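Local coordinates for protein hydrogenase (NiFe) small subunit HydA (Allochromatium vinosum, PDB 3MYR) that probably serves as the electron-transferring small subunit of a heterodimeric [NiFe] hydrogenase that oxidises molecular hydrogen, carrying a chain of three iron-sulfur clusters, at residues 15-20 / 71-76; 39-44 / 55-60; 166-169 / 175-178. All coordinates share one frame; numbering follows the deposited sequence.

Contact 1: 15-20 / 71-76. With SF4 (iron/sulfur cluster), chain I.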
ATOM      1  N   THR A  15       6.433   2.423   1.141  1.00 20.71           N
ATOM      2  CA  THR A  15       6.374   1.917  -0.245  1.00 20.94           C
ATOM      3  C   THR A  15       5.664   2.932  -1.181  1.00 20.60           C
ATOM      4  O   THR A  15       5.610   2.744  -2.389  1.00 21.12           O
ATOM      5  CB  THR A  15       5.867   0.416  -0.373  1.00 23.68           C
ATOM      6  OG1 THR A  15       6.608  -0.441   0.542  1.00 24.16           O
ATOM      7  CG2 THR A  15       6.051  -0.168  -1.854  1.00 18.72           C
ATOM      8  N   GLY A  16       5.210   4.051  -0.630  1.00 20.78           N
ATOM      9  CA  GLY A  16       4.783   5.195  -1.456  1.00 17.96           C
ATOM     10  C   GLY A  16       5.753   5.631  -2.532  1.00 20.48           C
ATOM     11  O   GLY A  16       5.318   6.017  -3.656  1.00 18.32           O
ATOM     12  N   CYS A  17       7.057   5.570  -2.244  1.00 18.54           N
ATOM     13  CA  CYS A  17       8.004   6.061  -3.225  1.00 18.97           C
ATOM     14  C   CYS A  17       8.109   5.113  -4.395  1.00 20.05           C
ATOM     15  O   CYS A  17       8.259   5.543  -5.543  1.00 18.58           O
ATOM     16  CB  CYS A  17       9.400   6.372  -2.567  1.00 20.97           C
ATOM     17  SG  CYS A  17       9.270   7.711  -1.316  1.00 21.73           S
ATOM     18  N   THR A  18       8.073   3.797  -4.134  1.00 17.41           N
ATOM     19  CA  THR A  18       8.042   2.860  -5.248  1.00 18.94           C
ATOM     20  C   THR A  18       6.736   2.972  -6.057  1.00 17.64           C
ATOM     21  O   THR A  18       6.753   2.942  -7.282  1.00 18.90           O
ATOM     22  CB  THR A  18       8.219   1.362  -4.697  1.00 20.01           C
ATOM     23  OG1 THR A  18       9.610   1.219  -4.385  1.00 19.84           O
ATOM     24  CG2 THR A  18       7.780   0.332  -5.779  1.00 17.66           C
ATOM     25  N   GLU A  19       5.598   3.155  -5.359  1.00 17.55           N
ATOM     26  CA  GLU A  19       4.335   3.276  -6.083  1.00 17.28           C
ATOM     27  C   GLU A  19       4.453   4.493  -6.962  1.00 18.75           C
ATOM     28  O   GLU A  19       4.005   4.465  -8.083  1.00 19.97           O
ATOM     29  CB  GLU A  19       3.104   3.431  -5.158  1.00 14.24           C
ATOM     30  CG  GLU A  19       2.830   2.118  -4.436  1.00 16.80           C
ATOM     31  CD  GLU A  19       2.026   1.112  -5.274  1.00 26.22           C
ATOM     32  OE1 GLU A  19       1.793   0.017  -4.729  1.00 32.97           O
ATOM     33  OE2 GLU A  19       1.539   1.380  -6.405  1.00 23.17           O
ATOM     34  N   SER A  20       5.011   5.574  -6.421  1.00 17.70           N
ATOM     35  CA  SER A  20       5.106   6.815  -7.188  1.00 17.74           C
ATOM     36  C   SER A  20       5.899   6.535  -8.495  1.00 16.49           C
ATOM     37  O   SER A  20       5.491   6.893  -9.612  1.00 18.28           O
ATOM     38  CB  SER A  20       5.837   7.900  -6.377  1.00 14.12           C
ATOM     39  OG  SER A  20       5.871   9.081  -7.141  1.00 19.29           O
ATOM     40  N   ILE A  71      19.446   3.318  -5.154  1.00 19.55           N
ATOM     41  CA  ILE A  71      18.327   4.188  -4.731  1.00 19.61           C
ATOM     42  C   ILE A  71      17.848   3.681  -3.367  1.00 21.09           C
ATOM     43  O   ILE A  71      17.785   2.431  -3.143  1.00 20.60           O
ATOM     44  CB  ILE A  71      17.213   4.125  -5.764  1.00 18.58           C
ATOM     45  CG1 ILE A  71      17.812   4.598  -7.131  1.00 22.38           C
ATOM     46  CG2 ILE A  71      16.035   4.997  -5.309  1.00 18.71           C
ATOM     47  CD1 ILE A  71      16.837   4.586  -8.289  1.00 20.90           C
ATOM     48  N   VAL A  72      17.675   4.602  -2.403  1.00 19.80           N
ATOM     49  CA  VAL A  72      17.237   4.165  -1.050  1.00 19.51           C
ATOM     50  C   VAL A  72      15.897   4.841  -0.791  1.00 21.88           C
ATOM     51  O   VAL A  72      15.751   6.068  -0.967  1.00 20.96           O
ATOM     52  CB  VAL A  72      18.151   4.654   0.069  1.00 21.16           C
ATOM     53  CG1 VAL A  72      17.613   4.218   1.440  1.00 19.49           C
ATOM     54  CG2 VAL A  72      19.555   4.205  -0.132  1.00 19.07           C
ATOM     55  N   ASP A  73      14.962   4.042  -0.310  1.00 20.58           N
ATOM     56  CA  ASP A  73      13.616   4.424   0.051  1.00 21.06           C
ATOM     57  C   ASP A  73      13.544   4.191   1.591  1.00 21.12           C
ATOM     58  O   ASP A  73      13.818   3.075   2.042  1.00 20.17           O
ATOM     59  CB  ASP A  73      12.651   3.412  -0.642  1.00 23.51           C
ATOM     60  CG  ASP A  73      11.281   3.896  -0.620  1.00 31.63           C
ATOM     61  OD1 ASP A  73      11.143   4.980  -0.021  1.00 36.96           O
ATOM     62  OD2 ASP A  73      10.335   3.243  -1.098  1.00 41.60           O
ATOM     63  N   GLY A  74      13.065   5.172   2.391  1.00 18.01           N
ATOM     64  CA  GLY A  74      12.894   4.959   3.863  1.00 15.86           C
ATOM     65  C   GLY A  74      14.090   5.434   4.666  1.00 19.16           C
ATOM     66  O   GLY A  74      15.211   5.471   4.171  1.00 20.93           O
ATOM     67  N   SER A  75      13.863   5.739   5.933  1.00 19.24           N
ATOM     68  CA  SER A  75      14.921   6.079   6.879  1.00 20.27           C
ATOM     69  C   SER A  75      15.578   4.796   7.371  1.00 19.80           C
ATOM     70  O   SER A  75      15.135   3.696   7.059  1.00 19.84           O
ATOM     71  CB  SER A  75      14.344   6.911   8.053  1.00 18.84           C
ATOM     72  OG  SER A  75      13.353   6.097   8.690  1.00 22.50           O
ATOM     73  N   ILE A  76      16.713   4.950   8.025  1.00 19.22           N
ATOM     74  CA  ILE A  76      17.485   3.828   8.534  1.00 18.79           C
ATOM     75  C   ILE A  76      17.716   4.042  10.046  1.00 19.33           C
ATOM     76  O   ILE A  76      18.210   5.114  10.449  1.00 19.66           O
ATOM     77  CB  ILE A  76      18.863   3.855   7.849  1.00 19.25           C
ATOM     78  CG1 ILE A  76      18.664   3.792   6.293  1.00 22.07           C
ATOM     79  CG2 ILE A  76      19.758   2.681   8.332  1.00 17.91           C
ATOM     80  CD1 ILE A  76      18.760   5.209   5.564  1.00 22.47           C
TER
HETATM   81 FE1  SF4 I2001       6.505   9.408   2.403  1.00 15.82          FE
HETATM   82 FE2  SF4 I2001       8.159   7.951   0.691  0.50 17.11          FE
HETATM   83 FE3  SF4 I2001       8.742   8.165   3.446  1.00 21.70          FE
HETATM   84 FE4  SF4 I2001       6.427   6.713   2.235  1.00 19.46          FE
HETATM   85  S1  SF4 I2001       8.800   6.194   2.155  0.50 18.18           S
HETATM   86  S2  SF4 I2001       6.609   7.915   4.123  1.00 18.21           S
HETATM   87  S3  SF4 I2001       5.838   8.237   0.645  1.00 16.72           S
HETATM   88  S4  SF4 I2001       8.672   9.859   1.955  1.00 21.00           S

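Contact 2: 39-44 / 55-60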
ATOM      1  N   LEU A  39      17.578  -3.061 -13.409  1.00 21.78           N
ATOM      2  CA  LEU A  39      17.119  -2.938 -12.022  1.00 21.12           C
ATOM      3  C   LEU A  39      17.348  -4.323 -11.402  1.00 21.60           C
ATOM      4  O   LEU A  39      16.606  -5.277 -11.676  1.00 21.13           O
ATOM      5  CB  LEU A  39      15.616  -2.579 -11.992  1.00 21.72           C
ATOM      6  CG  LEU A  39      14.965  -2.623 -10.598  1.00 20.30           C
ATOM      7  CD1 LEU A  39      15.662  -1.548  -9.656  1.00 20.02           C
ATOM      8  CD2 LEU A  39      13.400  -2.386 -10.609  1.00 17.92           C
ATOM      9  N   ASP A  40      18.402  -4.461 -10.597  1.00 22.34           N
ATOM     10  CA  ASP A  40      18.891  -5.788 -10.226  1.00 22.60           C
ATOM     11  C   ASP A  40      18.376  -6.304  -8.890  1.00 22.82           C
ATOM     12  O   ASP A  40      18.490  -7.495  -8.589  1.00 23.87           O
ATOM     13  CB  ASP A  40      20.399  -5.769 -10.224  1.00 19.22           C
ATOM     14  CG  ASP A  40      20.984  -5.616 -11.647  1.00 26.70           C
ATOM     15  OD1 ASP A  40      22.109  -5.072 -11.786  1.00 28.95           O
ATOM     16  OD2 ASP A  40      20.332  -6.036 -12.651  1.00 28.25           O
ATOM     17  N   TYR A  41      17.756  -5.413  -8.122  1.00 21.94           N
ATOM     18  CA  TYR A  41      17.203  -5.788  -6.840  1.00 22.59           C
ATOM     19  C   TYR A  41      16.142  -4.780  -6.440  1.00 23.46           C
ATOM     20  O   TYR A  41      16.380  -3.558  -6.489  1.00 24.04           O
ATOM     21  CB  TYR A  41      18.334  -5.785  -5.823  1.00 22.34           C
ATOM     22  CG  TYR A  41      17.966  -6.195  -4.434  1.00 24.52           C
ATOM     23  CD1 TYR A  41      17.925  -7.562  -4.047  1.00 21.82           C
ATOM     24  CD2 TYR A  41      17.662  -5.227  -3.476  1.00 25.04           C
ATOM     25  CE1 TYR A  41      17.653  -7.902  -2.763  1.00 24.90           C
ATOM     26  CE2 TYR A  41      17.413  -5.569  -2.135  1.00 26.72           C
ATOM     27  CZ  TYR A  41      17.416  -6.890  -1.789  1.00 28.78           C
ATOM     28  OH  TYR A  41      17.146  -7.198  -0.469  1.00 27.00           O
ATOM     29  N   HIS A  42      14.972  -5.278  -6.082  1.00 22.32           N
ATOM     30  CA  HIS A  42      13.845  -4.428  -5.714  1.00 22.33           C
ATOM     31  C   HIS A  42      12.802  -5.348  -5.127  1.00 23.35           C
ATOM     32  O   HIS A  42      12.262  -6.174  -5.845  1.00 22.95           O
ATOM     33  CB  HIS A  42      13.219  -3.690  -6.866  1.00 20.21           C
ATOM     34  CG  HIS A  42      12.258  -2.633  -6.396  1.00 27.33           C
ATOM     35  ND1 HIS A  42      11.316  -2.882  -5.405  1.00 26.83           N
ATOM     36  CD2 HIS A  42      12.224  -1.293  -6.622  1.00 24.48           C
ATOM     37  CE1 HIS A  42      10.715  -1.742  -5.086  1.00 32.00           C
ATOM     38  NE2 HIS A  42      11.254  -0.764  -5.802  1.00 27.44           N
ATOM     39  N   HIS A  43      12.639  -5.279  -3.818  1.00 23.99           N
ATOM     40  CA  HIS A  43      11.765  -6.176  -3.015  1.00 28.90           C
ATOM     41  C   HIS A  43      10.366  -6.261  -3.522  1.00 28.18           C
ATOM     42  O   HIS A  43       9.743  -7.315  -3.406  1.00 28.33           O
ATOM     43  CB  HIS A  43      11.598  -5.703  -1.550  1.00 28.48           C
ATOM     44  CG  HIS A  43      12.728  -6.077  -0.648  1.00 35.54           C
ATOM     45  ND1 HIS A  43      12.668  -5.905   0.726  1.00 42.07           N
ATOM     46  CD2 HIS A  43      13.968  -6.575  -0.913  1.00 37.98           C
ATOM     47  CE1 HIS A  43      13.820  -6.276   1.271  1.00 37.78           C
ATOM     48  NE2 HIS A  43      14.628  -6.678   0.296  1.00 41.74           N
ATOM     49  N   THR A  44       9.837  -5.148  -4.004  1.00 26.71           N
ATOM     50  CA  THR A  44       8.430  -5.128  -4.397  1.00 26.23           C
ATOM     51  C   THR A  44       8.162  -6.006  -5.609  1.00 25.26           C
ATOM     52  O   THR A  44       7.053  -6.526  -5.767  1.00 22.08           O
ATOM     53  CB  THR A  44       7.915  -3.682  -4.644  1.00 27.05           C
ATOM     54  OG1 THR A  44       8.202  -2.897  -3.489  1.00 26.52           O
ATOM     55  CG2 THR A  44       6.388  -3.672  -4.861  1.00 29.16           C
ATOM     56  N   ALA A  55      21.286 -12.991  -3.178  1.00 26.86           N
ATOM     57  CA  ALA A  55      22.395 -13.309  -4.083  1.00 27.87           C
ATOM     58  C   ALA A  55      22.349 -12.362  -5.297  1.00 28.81           C
ATOM     59  O   ALA A  55      23.380 -11.988  -5.797  1.00 28.57           O
ATOM     60  CB  ALA A  55      22.364 -14.820  -4.518  1.00 25.81           C
ATOM     61  N   ALA A  56      21.164 -11.917  -5.731  1.00 27.64           N
ATOM     62  CA  ALA A  56      21.135 -11.050  -6.891  1.00 28.17           C
ATOM     63  C   ALA A  56      21.699  -9.675  -6.526  1.00 29.31           C
ATOM     64  O   ALA A  56      22.409  -9.046  -7.349  1.00 30.10           O
ATOM     65  CB  ALA A  56      19.678 -10.920  -7.459  1.00 27.96           C
ATOM     66  N   ARG A  57      21.393  -9.173  -5.321  1.00 25.84           N
ATOM     67  CA  ARG A  57      21.958  -7.881  -4.941  1.00 27.33           C
ATOM     68  C   ARG A  57      23.507  -8.001  -4.857  1.00 28.12           C
ATOM     69  O   ARG A  57      24.234  -7.139  -5.371  1.00 27.02           O
ATOM     70  CB  ARG A  57      21.362  -7.341  -3.626  1.00 28.04           C
ATOM     71  CG  ARG A  57      22.142  -6.211  -3.023  1.00 30.15           C
ATOM     72  CD  ARG A  57      21.520  -5.689  -1.714  1.00 34.27           C
ATOM     73  NE  ARG A  57      21.593  -6.621  -0.603  1.00 33.36           N
ATOM     74  CZ  ARG A  57      22.649  -6.755   0.196  1.00 37.37           C
ATOM     75  NH1 ARG A  57      22.622  -7.691   1.134  1.00 35.66           N
ATOM     76  NH2 ARG A  57      23.740  -5.990   0.056  1.00 33.63           N
ATOM     77  N   LEU A  58      24.000  -9.061  -4.214  1.00 27.88           N
ATOM     78  CA  LEU A  58      25.453  -9.220  -4.041  1.00 30.22           C
ATOM     79  C   LEU A  58      26.179  -9.403  -5.384  1.00 30.54           C
ATOM     80  O   LEU A  58      27.277  -8.898  -5.586  1.00 30.09           O
ATOM     81  CB  LEU A  58      25.789 -10.383  -3.058  1.00 30.63           C
ATOM     82  CG  LEU A  58      25.181 -10.192  -1.642  1.00 31.92           C
ATOM     83  CD1 LEU A  58      25.397 -11.502  -0.842  1.00 37.96           C
ATOM     84  CD2 LEU A  58      25.848  -9.031  -0.925  1.00 35.41           C
ATOM     85  N   GLN A  59      25.563 -10.125  -6.308  1.00 30.52           N
ATOM     86  CA  GLN A  59      26.188 -10.314  -7.608  1.00 32.61           C
ATOM     87  C   GLN A  59      26.184  -8.986  -8.419  1.00 32.24           C
ATOM     88  O   GLN A  59      27.160  -8.614  -9.062  1.00 31.74           O
ATOM     89  CB  GLN A  59      25.468 -11.417  -8.361  1.00 33.26           C
ATOM     90  CG  GLN A  59      26.132 -11.776  -9.723  1.00 42.63           C
ATOM     91  CD  GLN A  59      25.254 -12.678 -10.609  1.00 51.94           C
ATOM     92  OE1 GLN A  59      24.271 -13.264 -10.144  1.00 52.92           O
ATOM     93  NE2 GLN A  59      25.601 -12.770 -11.893  1.00 53.56           N
ATOM     94  N   ALA A  60      25.108  -8.226  -8.326  1.00 30.62           N
ATOM     95  CA  ALA A  60      25.140  -6.871  -8.868  1.00 30.91           C
ATOM     96  C   ALA A  60      26.266  -6.043  -8.289  1.00 30.12           C
ATOM     97  O   ALA A  60      26.927  -5.349  -9.030  1.00 33.47           O
ATOM     98  CB  ALA A  60      23.763  -6.145  -8.693  1.00 28.97           C
TER

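Contact 3: 166-169 / 175-178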
ATOM      1  N   ARG A 166      25.525  12.808 -16.066  1.00 31.68           N
ATOM      2  CA  ARG A 166      25.997  13.564 -14.895  1.00 32.90           C
ATOM      3  C   ARG A 166      24.924  13.746 -13.830  1.00 31.86           C
ATOM      4  O   ARG A 166      23.736  13.621 -14.109  1.00 28.41           O
ATOM      5  CB  ARG A 166      26.491  14.981 -15.303  1.00 33.47           C
ATOM      6  CG  ARG A 166      25.372  15.914 -15.890  1.00 38.52           C
ATOM      7  CD  ARG A 166      25.844  16.172 -17.334  1.00 48.74           C
ATOM      8  NE  ARG A 166      25.422  17.409 -17.921  1.00 45.23           N
ATOM      9  CZ  ARG A 166      25.548  17.708 -19.220  1.00 43.67           C
ATOM     10  NH1 ARG A 166      26.058  16.843 -20.103  1.00 33.45           N
ATOM     11  NH2 ARG A 166      25.129  18.898 -19.643  1.00 36.67           N
ATOM     12  N   LEU A 167      25.343  14.167 -12.651  1.00 29.86           N
ATOM     13  CA  LEU A 167      24.371  14.509 -11.604  1.00 31.42           C
ATOM     14  C   LEU A 167      23.693  15.856 -11.911  1.00 28.48           C
ATOM     15  O   LEU A 167      24.323  16.769 -12.421  1.00 28.42           O
ATOM     16  CB  LEU A 167      25.159  14.586 -10.278  1.00 35.58           C
ATOM     17  CG  LEU A 167      26.027  13.290 -10.128  1.00 42.58           C
ATOM     18  CD1 LEU A 167      27.327  13.406  -9.303  1.00 49.47           C
ATOM     19  CD2 LEU A 167      25.190  12.138  -9.636  1.00 42.56           C
ATOM     20  N   PRO A 168      22.401  15.982 -11.650  1.00 26.14           N
ATOM     21  CA  PRO A 168      21.847  17.319 -11.747  1.00 24.56           C
ATOM     22  C   PRO A 168      22.533  18.336 -10.838  1.00 24.57           C
ATOM     23  O   PRO A 168      23.086  17.971  -9.794  1.00 23.83           O
ATOM     24  CB  PRO A 168      20.373  17.153 -11.292  1.00 24.58           C
ATOM     25  CG  PRO A 168      20.078  15.686 -11.387  1.00 26.08           C
ATOM     26  CD  PRO A 168      21.426  14.973 -11.216  1.00 26.68           C
ATOM     27  N   GLU A 169      22.430  19.613 -11.184  1.00 23.08           N
ATOM     28  CA  GLU A 169      22.806  20.664 -10.237  1.00 23.39           C
ATOM     29  C   GLU A 169      21.865  20.627  -9.023  1.00 22.05           C
ATOM     30  O   GLU A 169      20.655  20.553  -9.209  1.00 21.19           O
ATOM     31  CB  GLU A 169      22.747  22.032 -10.912  1.00 21.72           C
ATOM     32  CG  GLU A 169      23.670  22.132 -12.130  1.00 35.83           C
ATOM     33  CD  GLU A 169      25.155  22.074 -11.708  1.00 45.68           C
ATOM     34  OE1 GLU A 169      25.565  22.954 -10.930  1.00 50.28           O
ATOM     35  OE2 GLU A 169      25.889  21.129 -12.087  1.00 46.90           O
ATOM     36  N   ARG A 175      19.144  18.760  -3.304  1.00 16.88           N
ATOM     37  CA  ARG A 175      17.930  18.586  -4.151  1.00 16.93           C
ATOM     38  C   ARG A 175      18.122  19.167  -5.556  1.00 17.17           C
ATOM     39  O   ARG A 175      18.584  20.293  -5.722  1.00 16.72           O
ATOM     40  CB  ARG A 175      16.738  19.262  -3.478  1.00 16.12           C
ATOM     41  CG  ARG A 175      16.460  18.761  -2.018  1.00 16.57           C
ATOM     42  CD  ARG A 175      15.193  19.486  -1.469  1.00 14.00           C
ATOM     43  NE  ARG A 175      15.476  20.930  -1.327  1.00 18.27           N
ATOM     44  CZ  ARG A 175      14.787  21.762  -0.529  1.00 25.95           C
ATOM     45  NH1 ARG A 175      13.768  21.330   0.178  1.00 25.92           N
ATOM     46  NH2 ARG A 175      15.138  23.010  -0.388  1.00 24.19           N
ATOM     47  N   PRO A 176      17.809  18.381  -6.579  1.00 18.16           N
ATOM     48  CA  PRO A 176      17.910  18.874  -7.973  1.00 18.93           C
ATOM     49  C   PRO A 176      17.151  20.183  -8.206  1.00 18.73           C
ATOM     50  O   PRO A 176      15.923  20.254  -8.002  1.00 18.31           O
ATOM     51  CB  PRO A 176      17.263  17.756  -8.769  1.00 18.84           C
ATOM     52  CG  PRO A 176      17.638  16.526  -8.028  1.00 20.80           C
ATOM     53  CD  PRO A 176      17.376  16.974  -6.541  1.00 19.03           C
ATOM     54  N   LEU A 177      17.873  21.180  -8.718  1.00 19.73           N
ATOM     55  CA  LEU A 177      17.256  22.495  -8.972  1.00 19.78           C
ATOM     56  C   LEU A 177      16.107  22.447  -9.934  1.00 18.93           C
ATOM     57  O   LEU A 177      15.204  23.311  -9.874  1.00 18.85           O
ATOM     58  CB  LEU A 177      18.310  23.518  -9.459  1.00 20.36           C
ATOM     59  CG  LEU A 177      19.357  23.825  -8.348  1.00 23.12           C
ATOM     60  CD1 LEU A 177      20.530  24.650  -8.921  1.00 24.87           C
ATOM     61  CD2 LEU A 177      18.765  24.538  -7.080  1.00 21.74           C
ATOM     62  N   ALA A 178      16.116  21.499 -10.856  1.00 16.65           N
ATOM     63  CA  ALA A 178      15.054  21.526 -11.893  1.00 18.46           C
ATOM     64  C   ALA A 178      13.698  21.286 -11.237  1.00 20.36           C
ATOM     65  O   ALA A 178      12.642  21.633 -11.812  1.00 19.82           O
ATOM     66  CB  ALA A 178      15.290  20.431 -13.011  1.00 17.34           C
TER

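Contact 1: 15-20 / 71-76
C17 and D73 meet where the first turn of helix 16-23 faces the point at which strand 69-77 is interrupted after D73, each pointing its CB toward the other segment. The carboxylate of D73 reaches across with CG anti to the backbone N (chi1 -166°) and comes up against the CB of C17: OD1 lies 3.4 Å from C17 CB, and OD2 sits only slightly farther from the same carbon. D73 OD1 continues toward the metal site and stands 3.4 Å from S1 of the cluster, whereas D73 OD2 leans to the helix backbone, 3.8 Å from the N of T18. The approach is one of van der Waals contact, without a hydrogen bond between the segments. C17 turns SG anti to its own carbonyl carbon, which carries the sulfur to iron FE2 at 2.3 Å. This is the pocket of the [4Fe-4S] cluster ligated by C14, C17, C113 and C147, set at the C-terminal ends of parallel strands in the flavodoxin-like part of the small subunit. G16, without a side chain, lets the backbone pass close to the cluster, its CA 3.8 Å from S3. The side chain of T18 crosses that of D73 at about a right angle; its OG1 is hydrogen-bonded to H42 and merely lies near D73 OD2. Also close to OD2 is a carboxylate oxygen of E13, a pair of like charges. T15 OG1 is hydrogen-bonded to E13 and to E14 of the large subunit, bringing the turn before the helix to the subunit interface.

Contact 2: 39-44 / 55-60
Y41 lays one face of its ring against the CB of R57, and this is the tight part of the contact. R57 CB stands 3.8 Å from the Y41 ring centroid in a CH-pi contact, displaced toward the rim, with Y41 CD1 the ring atom nearest to R57 CB at 3.5 Å. Both side chains set CG anti to the backbone N (Y41 chi1 -178°) and run side by side in the same direction. A bend at chi3 turns the guanidinium steeply to the ring, its plane 78° from that of Y41, so that Y41 CZ lies at the guanidinium's edge, near its plane; the cation-pi attraction is long and at most weak. Salt bridges to E54 and E99 hold the charged end, while Y41 OH receives a bond from H43 NE2 at 2.7 Å and is also bonded to E54.

The partly exposed D40 makes a looser, simpler contact: its CB and OD1 each lie 3.7 Å from A60 CB, its carboxylate is bonded to S38 and S5, and it also packs on G165 of the large subunit. A56 adds a methyl against the carbonyl of D40. Helix 50-63 thus packs across strand 38-41, the segment axes at 125°, with strand 5-10 beside the strand and helix 93-101 flanking R57.

Contact 3: 166-169 / 175-178
L177 donates its backbone N-H to the carbonyl oxygen of E169, and this nearly straight bond, 2.9 Å from L177 N to E169 O with 173° at the hydrogen, holds the two segments together. The donor is tilted 16° from the carbonyl plane. The same oxygen receives a CA-H...O approach from P176, whose CA lies 3.4 Å from E169 O. Around it are apolar contacts: the two prolines meet through their CB atoms, P168 CB to P176 CB at 4.0 Å, and a methyl of L177 (CD1) lies 4.0 Å from E169 CB. With chi1 at -66°, L177 CG sits beside its own backbone N, next to the bond, 3.6 Å from E169 O.

Farther out, I142 of strand 141-144 touches both prolines, while from helix 151-164 H160 touches P168 and V157 touches P176. R175 sets its CB away from the other segment, and its guanidinium forms salt bridges with D171 and E252.

P176 is the N-cap residue of helix 177-180 and L177 begins its first turn, where amide N-H groups have no acceptor within the helix. The E169 carbonyl supplies one from the preceding loop, so a backbone bond, rather than a side-chain cap, closes this short connection onto the helix start.

Overall arrangement
Contacts 1 and 2 both reach the same sheet, their centres 16 Å apart, and contact 2 lies nested within the chain loop that contact 1 closes. They touch through T18 OG1 and H42 NE2, 2.9 Å apart, and through T44 beside T15 and T18, so the loop after strand 38-41 backs the helix that carries C17. Contact 3 follows later in the chain and touches neither: its nearest atoms are about 11 Å from contact 1 and about 17 Å from contact 2. Contact 1 supplies C17 as one of four ligands of a [4Fe-4S] cluster, contact 2 lies away from the clusters, and in contact 3 the R175 side chain comes within about 9 Å of the [3Fe-4S] cluster.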